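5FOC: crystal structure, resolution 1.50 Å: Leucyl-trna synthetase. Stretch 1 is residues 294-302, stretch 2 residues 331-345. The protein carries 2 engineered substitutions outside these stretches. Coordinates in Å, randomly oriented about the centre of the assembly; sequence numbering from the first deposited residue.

Stretch 1, residues 294-302: SESCIELPE
Stretch 2 (331-345) VLYKKQYFEGIMTVD

How do the two backbones run? Stretch 2 begins as a helix that lasts through Glu339, its last turn closed by Gly340 N to Gln336 O at 2.8 Å. Gly340 leaves helical geometry (phi/psi -77/153), and Ile341 and Met342 form a strand antiparallel to Ile298 and Glu299. Ile298 faces Met342 as a non-hydrogen-bonded pair (CA to CA 4.7 Å); Glu299 faces Ile341 as a hydrogen-bonded pair (5.3 Å between their CA atoms).

Which backbone donors and acceptors are satisfied across the contact? Glu299 N gives to Ile341 O at 2.8 Å, nearly linear at 175°, and Ile341 N returns the bond to Glu299 O at 2.9 Å. Beyond this pair, Thr343 N donates to Cys297 O at 2.8 Å. Thr343, chi1 p, also donates from OG1 to Ser296 O, a weak hydrogen bond of 2.8 Å. A water donates to Met342 O at 3.1 Å and, weakly, to Glu299 OE2 at 3.3 Å, linking strand backbone to carboxylate.

What fills the two sheet faces? Ile298 (mt) and Met342 (mmm) share one face, with Ile298 CG1 4.0 Å from Met342 SD. Ile298 CG2 lies 3.9 Å from Gly340 CA; a CB on Gly340 would clash with that methyl and with Gln336 O. Glu299 and Ile341 share the other face, where the aliphatic Glu299 CG (chi1 p, chi2 t) sits 3.6 Å from Thr343 CG2.

How are the ends held? Cys297, chi1 m, puts SG 3.7 Å from Val344 CG2. Leu300 (mt) points CA-to-CB away, yet its end reaches the helix, CD1 lying 4.3 Å from Leu332 CD1. Beside it, Lys335 NZ is satisfied within stretch 2 by a 3.0 Å salt bridge to Glu339 OE1, while Gln336 OE1 and NE2 bond elsewhere in the structure.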

# COMPACT_ATOMS: atom_id res chain seq x y z
N SER A 294 -11.01 8.51 9.59
CA SER A 294 -9.66 9.01 9.30
C SER A 294 -9.42 10.29 10.10
O SER A 294 -10.13 11.25 9.89
CB SER A 294 -9.63 9.32 7.85
OG SER A 294 -8.38 9.99 7.52
N GLU A 295 -8.47 10.27 11.03
CA GLU A 295 -8.19 11.41 11.86
C GLU A 295 -7.45 12.43 10.96
O GLU A 295 -6.42 12.10 10.44
CB GLU A 295 -7.30 11.04 13.03
CG GLU A 295 -7.08 12.16 14.02
CD GLU A 295 -8.28 12.43 14.89
OE1 GLU A 295 -8.92 11.44 15.38
OE2 GLU A 295 -8.58 13.64 15.08
N SER A 296 -8.02 13.61 10.80
CA SER A 296 -7.41 14.66 9.93
C SER A 296 -6.11 15.14 10.56
O SER A 296 -6.03 15.45 11.77
CB SER A 296 -8.39 15.81 9.76
OG SER A 296 -7.89 16.73 8.79
N CYS A 297 -5.07 15.16 9.73
CA CYS A 297 -3.72 15.55 10.14
C CYS A 297 -3.34 17.00 9.78
O CYS A 297 -2.38 17.49 10.33
CB CYS A 297 -2.67 14.60 9.52
SG CYS A 297 -2.92 12.89 10.09
N ILE A 298 -4.19 17.63 8.98
CA ILE A 298 -3.81 18.93 8.34
C ILE A 298 -5.01 19.87 8.38
O ILE A 298 -6.08 19.53 7.87
CB ILE A 298 -3.34 18.78 6.87
CG1 ILE A 298 -2.08 17.92 6.78
CG2 ILE A 298 -2.95 20.18 6.29
CD1 ILE A 298 -1.70 17.48 5.38
N GLU A 299 -4.79 21.08 8.89
CA GLU A 299 -5.80 22.12 8.83
C GLU A 299 -5.31 23.25 7.91
O GLU A 299 -4.11 23.55 7.83
CB GLU A 299 -6.15 22.67 10.20
CG GLU A 299 -5.05 23.37 10.97
CD GLU A 299 -5.59 24.11 12.18
OE1 GLU A 299 -6.79 23.98 12.48
OE2 GLU A 299 -4.80 24.82 12.83
N LEU A 300 -6.24 23.83 7.18
CA LEU A 300 -5.92 24.96 6.31
C LEU A 300 -6.56 26.16 6.97
O LEU A 300 -7.68 26.06 7.49
CB LEU A 300 -6.44 24.77 4.90
CG LEU A 300 -5.56 23.87 4.02
CD1 LEU A 300 -6.25 23.59 2.71
CD2 LEU A 300 -4.21 24.53 3.79
N PRO A 301 -5.82 27.28 7.01
CA PRO A 301 -6.40 28.51 7.57
C PRO A 301 -7.73 28.85 6.88
O PRO A 301 -7.86 28.65 5.68
CB PRO A 301 -5.33 29.57 7.27
CG PRO A 301 -4.08 28.80 7.04
CD PRO A 301 -4.51 27.53 6.39
N GLU A 302 -8.72 29.26 7.65
CA GLU A 302 -10.04 29.65 7.11
C GLU A 302 -10.90 28.52 6.53
O GLU A 302 -12.06 28.76 6.20
CB GLU A 302 -9.92 30.80 6.08
CG GLU A 302 -8.98 31.93 6.54
CD GLU A 302 -9.49 33.34 6.29
OE1 GLU A 302 -10.72 33.56 6.20
OE2 GLU A 302 -8.64 34.24 6.21
N VAL A 331 -3.87 20.74 -6.86
CA VAL A 331 -4.12 22.02 -6.17
C VAL A 331 -4.14 21.87 -4.64
O VAL A 331 -3.53 22.68 -3.92
CB VAL A 331 -5.44 22.66 -6.66
CG1 VAL A 331 -5.85 23.87 -5.82
CG2 VAL A 331 -5.31 23.09 -8.12
N LEU A 332 -4.85 20.85 -4.15
CA LEU A 332 -4.91 20.61 -2.70
C LEU A 332 -3.54 20.19 -2.14
O LEU A 332 -3.15 20.65 -1.07
CB LEU A 332 -5.97 19.55 -2.35
CG LEU A 332 -6.08 19.18 -0.89
CD1 LEU A 332 -6.57 20.36 -0.08
CD2 LEU A 332 -7.02 17.97 -0.73
N TYR A 333 -2.81 19.37 -2.89
CA TYR A 333 -1.47 18.97 -2.47
C TYR A 333 -0.58 20.18 -2.21
O TYR A 333 0.09 20.27 -1.18
CB TYR A 333 -0.87 18.04 -3.50
CG TYR A 333 0.59 17.70 -3.36
CD1 TYR A 333 1.04 16.68 -2.54
CD2 TYR A 333 1.54 18.39 -4.14
CE1 TYR A 333 2.38 16.37 -2.45
CE2 TYR A 333 2.90 18.08 -4.06
CZ TYR A 333 3.32 17.06 -3.23
OH TYR A 333 4.66 16.72 -3.11
N LYS A 334 -0.57 21.11 -3.19
CA LYS A 334 0.30 22.32 -3.10
C LYS A 334 -0.18 23.26 -1.97
O LYS A 334 0.59 23.77 -1.17
CB LYS A 334 0.35 22.99 -4.48
CG LYS A 334 1.39 22.34 -5.40
CD LYS A 334 1.49 23.05 -6.75
CE LYS A 334 2.16 22.16 -7.82
NZ LYS A 334 1.33 20.99 -8.25
N LYS A 335 -1.50 23.36 -1.80
CA LYS A 335 -2.05 24.21 -0.78
C LYS A 335 -1.75 23.69 0.63
O LYS A 335 -1.35 24.43 1.50
CB LYS A 335 -3.56 24.36 -0.97
CG LYS A 335 -4.17 25.46 -0.13
CD LYS A 335 -5.51 25.89 -0.71
CE LYS A 335 -6.19 26.93 0.15
NZ LYS A 335 -5.55 28.27 0.06
N GLN A 336 -2.02 22.40 0.87
CA GLN A 336 -1.59 21.81 2.14
C GLN A 336 -0.08 21.97 2.43
O GLN A 336 0.32 22.29 3.55
CB GLN A 336 -1.96 20.33 2.16
CG GLN A 336 -3.46 20.08 2.22
CD GLN A 336 -3.76 18.59 2.20
OE1 GLN A 336 -2.89 17.77 1.86
NE2 GLN A 336 -5.00 18.23 2.54
N TYR A 337 0.76 21.83 1.38
CA TYR A 337 2.19 21.82 1.59
C TYR A 337 2.59 23.23 2.01
O TYR A 337 3.25 23.43 3.02
CB TYR A 337 2.91 21.38 0.30
CG TYR A 337 4.42 21.34 0.35
CD1 TYR A 337 5.12 20.64 1.33
CD2 TYR A 337 5.17 22.01 -0.63
CE1 TYR A 337 6.50 20.59 1.33
CE2 TYR A 337 6.56 21.98 -0.63
CZ TYR A 337 7.24 21.27 0.34
OH TYR A 337 8.60 21.24 0.39
N PHE A 338 2.16 24.24 1.22
CA PHE A 338 2.57 25.59 1.55
C PHE A 338 1.81 26.30 2.67
O PHE A 338 2.33 27.28 3.22
CB PHE A 338 2.54 26.45 0.29
CG PHE A 338 3.64 26.11 -0.70
CD1 PHE A 338 4.95 26.43 -0.43
CD2 PHE A 338 3.37 25.44 -1.88
CE1 PHE A 338 5.97 26.13 -1.31
CE2 PHE A 338 4.39 25.12 -2.78
CZ PHE A 338 5.70 25.45 -2.48
N GLU A 339 0.60 25.84 3.03
CA GLU A 339 -0.24 26.60 3.90
C GLU A 339 -0.77 25.79 5.06
O GLU A 339 -1.29 26.36 5.99
CB GLU A 339 -1.42 27.19 3.13
CG GLU A 339 -1.02 28.16 2.06
CD GLU A 339 -2.21 28.67 1.26
OE1 GLU A 339 -3.27 28.94 1.84
OE2 GLU A 339 -2.09 28.77 0.02
N GLY A 340 -0.55 24.48 5.02
CA GLY A 340 -1.20 23.61 6.01
C GLY A 340 -0.51 23.70 7.36
O GLY A 340 0.72 23.96 7.42
N ILE A 341 -1.28 23.44 8.43
CA ILE A 341 -0.75 23.32 9.79
C ILE A 341 -1.11 21.90 10.26
O ILE A 341 -2.25 21.47 10.10
CB ILE A 341 -1.37 24.36 10.75
CG1 ILE A 341 -1.09 25.78 10.23
CG2 ILE A 341 -0.83 24.20 12.17
CD1 ILE A 341 -1.97 26.85 10.82
N MET A 342 -0.12 21.20 10.79
CA MET A 342 -0.36 19.86 11.37
C MET A 342 -1.19 19.90 12.64
O MET A 342 -0.99 20.75 13.53
CB MET A 342 0.97 19.19 11.66
CG MET A 342 1.93 19.02 10.47
SD MET A 342 1.26 18.29 8.99
CE MET A 342 0.80 16.68 9.68
N THR A 343 -2.06 18.91 12.76
CA THR A 343 -3.00 18.81 13.91
C THR A 343 -2.87 17.54 14.79
O THR A 343 -3.69 17.31 15.73
CB THR A 343 -4.45 18.91 13.41
OG1 THR A 343 -4.69 17.85 12.48
CG2 THR A 343 -4.72 20.26 12.77
N VAL A 344 -1.84 16.75 14.52
CA VAL A 344 -1.62 15.43 15.18
C VAL A 344 -0.22 15.30 15.73
O VAL A 344 0.74 15.88 15.15
CB VAL A 344 -1.91 14.26 14.21
CG1 VAL A 344 -3.40 14.27 13.85
CG2 VAL A 344 -1.03 14.35 12.93
N ASP A 345 -0.06 14.56 16.83
CA ASP A 345 1.25 14.21 17.34
C ASP A 345 2.06 13.42 16.34
O ASP A 345 1.49 12.62 15.60
CB ASP A 345 1.17 13.33 18.63
CG ASP A 345 0.61 14.04 19.84
OD1 ASP A 345 0.48 15.27 19.88
OD2 ASP A 345 0.32 13.29 20.79
O HOH W 1 -2.99 22.82 14.78